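Local coordinates for lipid-transfer protein (Thermomonospora curvata, PDB 6OK1) that is of unknown function but belongs to the thiolase superfamily, with thiolase-like N- and C-terminal domains, at residues I292-F297 with E342-G347; G84-T89 with V374-G379. All blocks are in the same frame, centred on the assembly; numbering follows the deposited sequence.

Contact 1 (I292-F297 with E342-G347)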
loop_
_atom_site.group_PDB
_atom_site.type_symbol
_atom_site.label_atom_id
_atom_site.label_comp_id
_atom_site.label_asym_id
_atom_site.label_seq_id
_atom_site.Cartn_x
_atom_site.Cartn_y
_atom_site.Cartn_z
ATOM N N ILE A 292 -20.611 -14.206 -5.837
ATOM C CA ILE A 292 -20.491 -13.398 -4.634
ATOM C C ILE A 292 -20.224 -11.983 -5.140
ATOM O O ILE A 292 -19.113 -11.689 -5.588
ATOM C CB ILE A 292 -19.375 -13.905 -3.713
ATOM C CG1 ILE A 292 -19.575 -15.378 -3.307
ATOM C CG2 ILE A 292 -19.235 -12.969 -2.481
ATOM C CD1 ILE A 292 -20.852 -15.683 -2.566
ATOM N N LEU A 293 -21.262 -11.132 -5.139
ATOM C CA LEU A 293 -21.226 -9.820 -5.777
ATOM C C LEU A 293 -21.188 -8.754 -4.692
ATOM O O LEU A 293 -22.113 -8.648 -3.876
ATOM C CB LEU A 293 -22.423 -9.624 -6.715
ATOM C CG LEU A 293 -22.461 -10.620 -7.882
ATOM C CD1 LEU A 293 -23.675 -10.303 -8.773
ATOM C CD2 LEU A 293 -21.147 -10.602 -8.685
ATOM N N TYR A 294 -20.091 -7.990 -4.674
ATOM C CA TYR A 294 -19.855 -6.985 -3.644
ATOM C C TYR A 294 -21.040 -6.045 -3.523
ATOM O O TYR A 294 -21.502 -5.458 -4.511
ATOM C CB TYR A 294 -18.598 -6.206 -3.998
ATOM C CG TYR A 294 -17.917 -5.474 -2.854
ATOM C CD1 TYR A 294 -18.344 -4.217 -2.444
ATOM C CD2 TYR A 294 -16.785 -6.013 -2.267
ATOM C CE1 TYR A 294 -17.647 -3.529 -1.444
ATOM C CE2 TYR A 294 -16.093 -5.346 -1.283
ATOM C CZ TYR A 294 -16.519 -4.102 -0.884
ATOM O OH TYR A 294 -15.813 -3.451 0.102
ATOM N N ASP A 295 -21.480 -5.849 -2.289
ATOM C CA ASP A 295 -22.806 -5.319 -2.028
ATOM C C ASP A 295 -22.809 -4.483 -0.759
ATOM O O ASP A 295 -23.743 -4.561 0.044
ATOM C CB ASP A 295 -23.820 -6.448 -1.909
ATOM C CG ASP A 295 -23.534 -7.346 -0.735
ATOM O OD1 ASP A 295 -22.344 -7.609 -0.490
ATOM O OD2 ASP A 295 -24.497 -7.786 -0.075
ATOM N N HIS A 296 -21.771 -3.662 -0.552
ATOM C CA HIS A 296 -21.837 -2.727 0.575
ATOM C C HIS A 296 -22.956 -1.722 0.375
ATOM O O HIS A 296 -23.553 -1.262 1.353
ATOM C CB HIS A 296 -20.509 -2.036 0.838
ATOM C CG HIS A 296 -20.013 -1.174 -0.273
ATOM N ND1 HIS A 296 -20.308 -1.409 -1.597
ATOM C CD2 HIS A 296 -19.218 -0.074 -0.252
ATOM C CE1 HIS A 296 -19.692 -0.511 -2.348
ATOM N NE2 HIS A 296 -19.038 0.318 -1.556
ATOM N N PHE A 297 -23.315 -1.460 -0.882
ATOM C CA PHE A 297 -24.545 -0.779 -1.268
ATOM C C PHE A 297 -25.207 -1.616 -2.351
ATOM O O PHE A 297 -24.527 -2.168 -3.222
ATOM C CB PHE A 297 -24.255 0.642 -1.785
ATOM C CG PHE A 297 -23.618 1.522 -0.757
ATOM C CD1 PHE A 297 -24.382 2.123 0.229
ATOM C CD2 PHE A 297 -22.244 1.714 -0.749
ATOM C CE1 PHE A 297 -23.788 2.912 1.196
ATOM C CE2 PHE A 297 -21.661 2.499 0.219
ATOM C CZ PHE A 297 -22.429 3.103 1.176
ATOM N N GLU A 342 -24.193 -10.308 6.139
ATOM C CA GLU A 342 -23.279 -11.031 7.033
ATOM C C GLU A 342 -22.414 -10.035 7.797
ATOM O O GLU A 342 -22.519 -9.918 9.021
ATOM C CB GLU A 342 -22.411 -12.030 6.261
ATOM C CG GLU A 342 -21.425 -12.745 7.193
ATOM C CD GLU A 342 -20.568 -13.774 6.501
ATOM O OE1 GLU A 342 -19.602 -13.362 5.852
ATOM O OE2 GLU A 342 -20.834 -14.984 6.621
ATOM N N ALA A 343 -21.560 -9.303 7.085
ATOM C CA ALA A 343 -20.583 -8.435 7.715
ATOM C C ALA A 343 -19.838 -7.685 6.627
ATOM O O ALA A 343 -19.637 -8.216 5.530
ATOM C CB ALA A 343 -19.571 -9.223 8.558
ATOM N N TYR A 344 -19.407 -6.472 6.958
ATOM C CA TYR A 344 -18.642 -5.619 6.043
ATOM C C TYR A 344 -17.158 -5.759 6.382
ATOM O O TYR A 344 -16.577 -4.939 7.088
ATOM C CB TYR A 344 -19.110 -4.175 6.166
ATOM C CG TYR A 344 -18.549 -3.177 5.172
ATOM C CD1 TYR A 344 -18.198 -3.543 3.873
ATOM C CD2 TYR A 344 -18.398 -1.855 5.543
ATOM C CE1 TYR A 344 -17.705 -2.583 2.970
ATOM C CE2 TYR A 344 -17.919 -0.900 4.658
ATOM C CZ TYR A 344 -17.580 -1.278 3.370
ATOM O OH TYR A 344 -17.122 -0.320 2.499
ATOM N N ILE A 345 -16.534 -6.826 5.864
ATOM C CA ILE A 345 -15.091 -6.978 5.997
ATOM C C ILE A 345 -14.446 -6.645 4.649
ATOM O O ILE A 345 -13.516 -7.322 4.185
ATOM C CB ILE A 345 -14.713 -8.385 6.487
ATOM C CG1 ILE A 345 -15.687 -8.849 7.589
ATOM C CG2 ILE A 345 -13.287 -8.366 6.996
ATOM C CD1 ILE A 345 -15.681 -7.977 8.867
ATOM N N HIS A 346 -14.936 -5.564 4.036
ATOM C CA HIS A 346 -14.427 -5.037 2.772
ATOM C C HIS A 346 -14.176 -6.162 1.768
ATOM O O HIS A 346 -13.148 -6.175 1.070
ATOM C CB HIS A 346 -13.173 -4.197 3.013
ATOM C CG HIS A 346 -13.423 -2.961 3.819
ATOM N ND1 HIS A 346 -12.493 -1.948 3.936
ATOM C CD2 HIS A 346 -14.495 -2.573 4.551
ATOM C CE1 HIS A 346 -12.987 -0.989 4.703
ATOM N NE2 HIS A 346 -14.196 -1.347 5.092
ATOM N N GLY A 347 -15.142 -7.092 1.670
ATOM C CA GLY A 347 -15.184 -8.116 0.638
ATOM C C GLY A 347 -14.476 -9.410 0.978
ATOM O O GLY A 347 -14.734 -10.437 0.339
HETATM O O HOH W 1 -16.093 -0.824 0.189
#
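Three aromatic rings, Tyr294 and His296 from one loop and Tyr344 from the other, form most of this interface, and each uses its faces and edges differently. One face of the Tyr344 ring carries His346 of its own segment, whose CD2 sits over the ring centre, 3.5 Å above the plane. At the Tyr344 edge is Tyr294, whose OH comes within 3.5 Å of Tyr344 CE1. The Tyr294 ring in turn has His346 O and His296 ND1 in its plane at the edge. His296 is sandwiched within its own segment: Tyr294 CE1 lies over one face, displaced toward the rim, and Phe297 CD2 lies over the centre of the other. The His296 and Tyr344 side chains lie side by side, pointing the same way, but their rings are oblique, the planes 32° apart. His296 CB reaches to 3.6 Å from Tyr344 CE1.

Here the loop after strand 290-292 meets the one leading into helix 348-359, both in the C-terminal half of a thiolase-like chain. In thiolases, loops of both halves line the active site, and the position of these two is consistent with that lining.

No direct hydrogen bond joins the segments. Instead a water bridges the two phenols, 2.6 Å from Tyr294 OH and 2.6 Å from Tyr344 OH, lying in the plane of the Tyr344 ring. His346 has its polar partner beyond the contact, NE2 bonding to Glu113 OE2. With CG anti to the backbone N (chi1 -159°), the Tyr294 side chain leaves its backbone on the side of the carbonyl carbon, and farther out the ring packs obliquely on Gly347, the N-cap residue of helix 348-359. Lacking a side chain there, Gly347 lets Tyr294 CE2 approach to 3.5 Å from its CA, while its N bonds to Gln339 OE1.

Contact 2 (G84-T89 with V374-G379)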
loop_
_atom_site.group_PDB
_atom_site.type_symbol
_atom_site.label_atom_id
_atom_site.label_comp_id
_atom_site.label_asym_id
_atom_site.label_seq_id
_atom_site.Cartn_x
_atom_site.Cartn_y
_atom_site.Cartn_z
ATOM N N GLY A 84 -11.972 -2.431 -2.957
ATOM C CA GLY A 84 -11.585 -2.799 -4.321
ATOM C C GLY A 84 -10.491 -3.846 -4.342
ATOM O O GLY A 84 -10.295 -4.574 -5.329
ATOM N N ALA A 85 -9.721 -3.899 -3.255
ATOM C CA ALA A 85 -8.532 -4.722 -3.198
ATOM C C ALA A 85 -8.762 -6.190 -2.851
ATOM O O ALA A 85 -7.825 -6.986 -2.977
ATOM C CB ALA A 85 -7.573 -4.139 -2.143
ATOM N N ALA A 86 -9.946 -6.567 -2.376
ATOM C CA ALA A 86 -10.088 -7.853 -1.707
ATOM C C ALA A 86 -9.619 -9.006 -2.583
ATOM O O ALA A 86 -8.841 -9.857 -2.142
ATOM C CB ALA A 86 -11.548 -8.059 -1.288
ATOM N N CYS A 87 -10.105 -9.065 -3.823
ATOM C CA CYS A 87 -9.717 -10.159 -4.709
ATOM C C CYS A 87 -8.294 -9.973 -5.235
ATOM O O CYS A 87 -7.594 -10.961 -5.501
ATOM C CB CYS A 87 -10.724 -10.249 -5.842
ATOM S SG CYS A 87 -12.332 -10.877 -5.277
ATOM N N GLY A 88 -7.852 -8.721 -5.351
ATOM C CA GLY A 88 -6.469 -8.447 -5.695
ATOM C C GLY A 88 -5.464 -9.034 -4.724
ATOM O O GLY A 88 -4.374 -9.445 -5.140
ATOM N N THR A 89 -5.803 -9.110 -3.426
ATOM C CA THR A 89 -4.843 -9.705 -2.497
ATOM C C THR A 89 -4.626 -11.166 -2.837
ATOM O O THR A 89 -3.502 -11.685 -2.764
ATOM C CB THR A 89 -5.270 -9.567 -1.027
ATOM O OG1 THR A 89 -6.418 -10.381 -0.751
ATOM C CG2 THR A 89 -5.499 -8.111 -0.640
ATOM N N VAL A 374 -16.327 -14.163 -7.849
ATOM C CA VAL A 374 -16.325 -13.238 -6.719
ATOM C C VAL A 374 -15.840 -11.883 -7.201
ATOM O O VAL A 374 -14.826 -11.796 -7.900
ATOM C CB VAL A 374 -15.433 -13.722 -5.563
ATOM C CG1 VAL A 374 -15.591 -12.742 -4.364
ATOM C CG2 VAL A 374 -15.754 -15.120 -5.195
ATOM N N THR A 375 -16.551 -10.825 -6.823
ATOM C CA THR A 375 -16.098 -9.469 -7.116
ATOM C C THR A 375 -15.675 -8.735 -5.855
ATOM O O THR A 375 -16.132 -9.024 -4.752
ATOM C CB THR A 375 -17.177 -8.631 -7.816
ATOM O OG1 THR A 375 -18.332 -8.510 -6.974
ATOM C CG2 THR A 375 -17.569 -9.274 -9.124
ATOM N N ALA A 376 -14.851 -7.714 -6.057
ATOM C CA ALA A 376 -14.434 -6.826 -4.984
ATOM C C ALA A 376 -15.155 -5.472 -5.089
ATOM O O ALA A 376 -16.189 -5.357 -5.757
ATOM C CB ALA A 376 -12.912 -6.706 -5.019
ATOM N N GLY A 377 -14.617 -4.462 -4.406
ATOM C CA GLY A 377 -15.357 -3.231 -4.178
ATOM C C GLY A 377 -15.720 -2.511 -5.467
ATOM O O GLY A 377 -14.951 -2.482 -6.427
ATOM N N THR A 378 -16.898 -1.886 -5.461
ATOM C CA THR A 378 -17.429 -1.208 -6.627
ATOM C C THR A 378 -17.326 0.310 -6.482
ATOM O O THR A 378 -17.454 0.877 -5.382
ATOM C CB THR A 378 -18.882 -1.640 -6.851
ATOM O OG1 THR A 378 -19.580 -1.553 -5.612
ATOM C CG2 THR A 378 -18.938 -3.074 -7.300
ATOM N N GLY A 379 -17.086 0.972 -7.616
ATOM C CA GLY A 379 -16.826 2.390 -7.644
ATOM C C GLY A 379 -15.366 2.755 -7.551
ATOM O O GLY A 379 -15.028 3.934 -7.672
#
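Ala376 supplies the bump and the backbone at Gly84 the hollow: the methyl CB of Ala376 settles against Gly84 O at 3.4 Å, with the amide nitrogens of Ala86 and Cys87 a little farther round it. In the layered alpha-beta-alpha-beta-alpha thiolase fold, buried helices lie between sheets, and helix 86-98 of the N-terminal half is probably one of them, here meeting the end of strand 371-375 from the C-terminal half. Beside the first bump, Ala86 CB meets Ala376 CB at 4.2 Å, methyl to methyl.

Cys87 fills the next hollow toward the strand. Its SG, anti to the carbonyl carbon (chi1 -71°), lies against the backbone at Val374 and Thr375 and comes 3.9 Å from Val374 CG1. Ile351 of helix 348-359 and Leu385 of strand 382-388 also touch this cysteine.

Gly84 and Gly377 are the pair whose CA atoms come nearest across the segments, and Gly84 CA stands 3.5 Å from Gly377 N. With no side chain at either residue, the two backbones abut directly. No hydrogen bond links the two segments, although Gly84 O is held by Ser383 OG and Gly377 pairs with Gly83 through the backbone. Within the helix Thr89 OG1 donates to Ala86 O at 2.8 Å, tilted 24° from the carbonyl plane.

How the contacts relate
From the N terminus, the chain first reaches 84-89, leading into and along helix 86-98, and contact 2 is not completed until 374-379. Contact 1 both opens and closes within that long excursion: the loop after strand 290-292 is met by 342-347 some 45 residues on, just before helix 348-359. The contacts are thus nested rather than crossed. Contact 2 joins the N- and C-terminal halves, whereas contact 1 stays within the C-terminal half. The two meet where strands 290-292 and 371-375 run parallel as neighbours: Ile292 O is 3.0 Å from Thr375 N, and Tyr294 N is 2.9 Å from Thr375 OG1, both probable hydrogen bonds; Thr375 OG1 also bonds to Gln304 OE1.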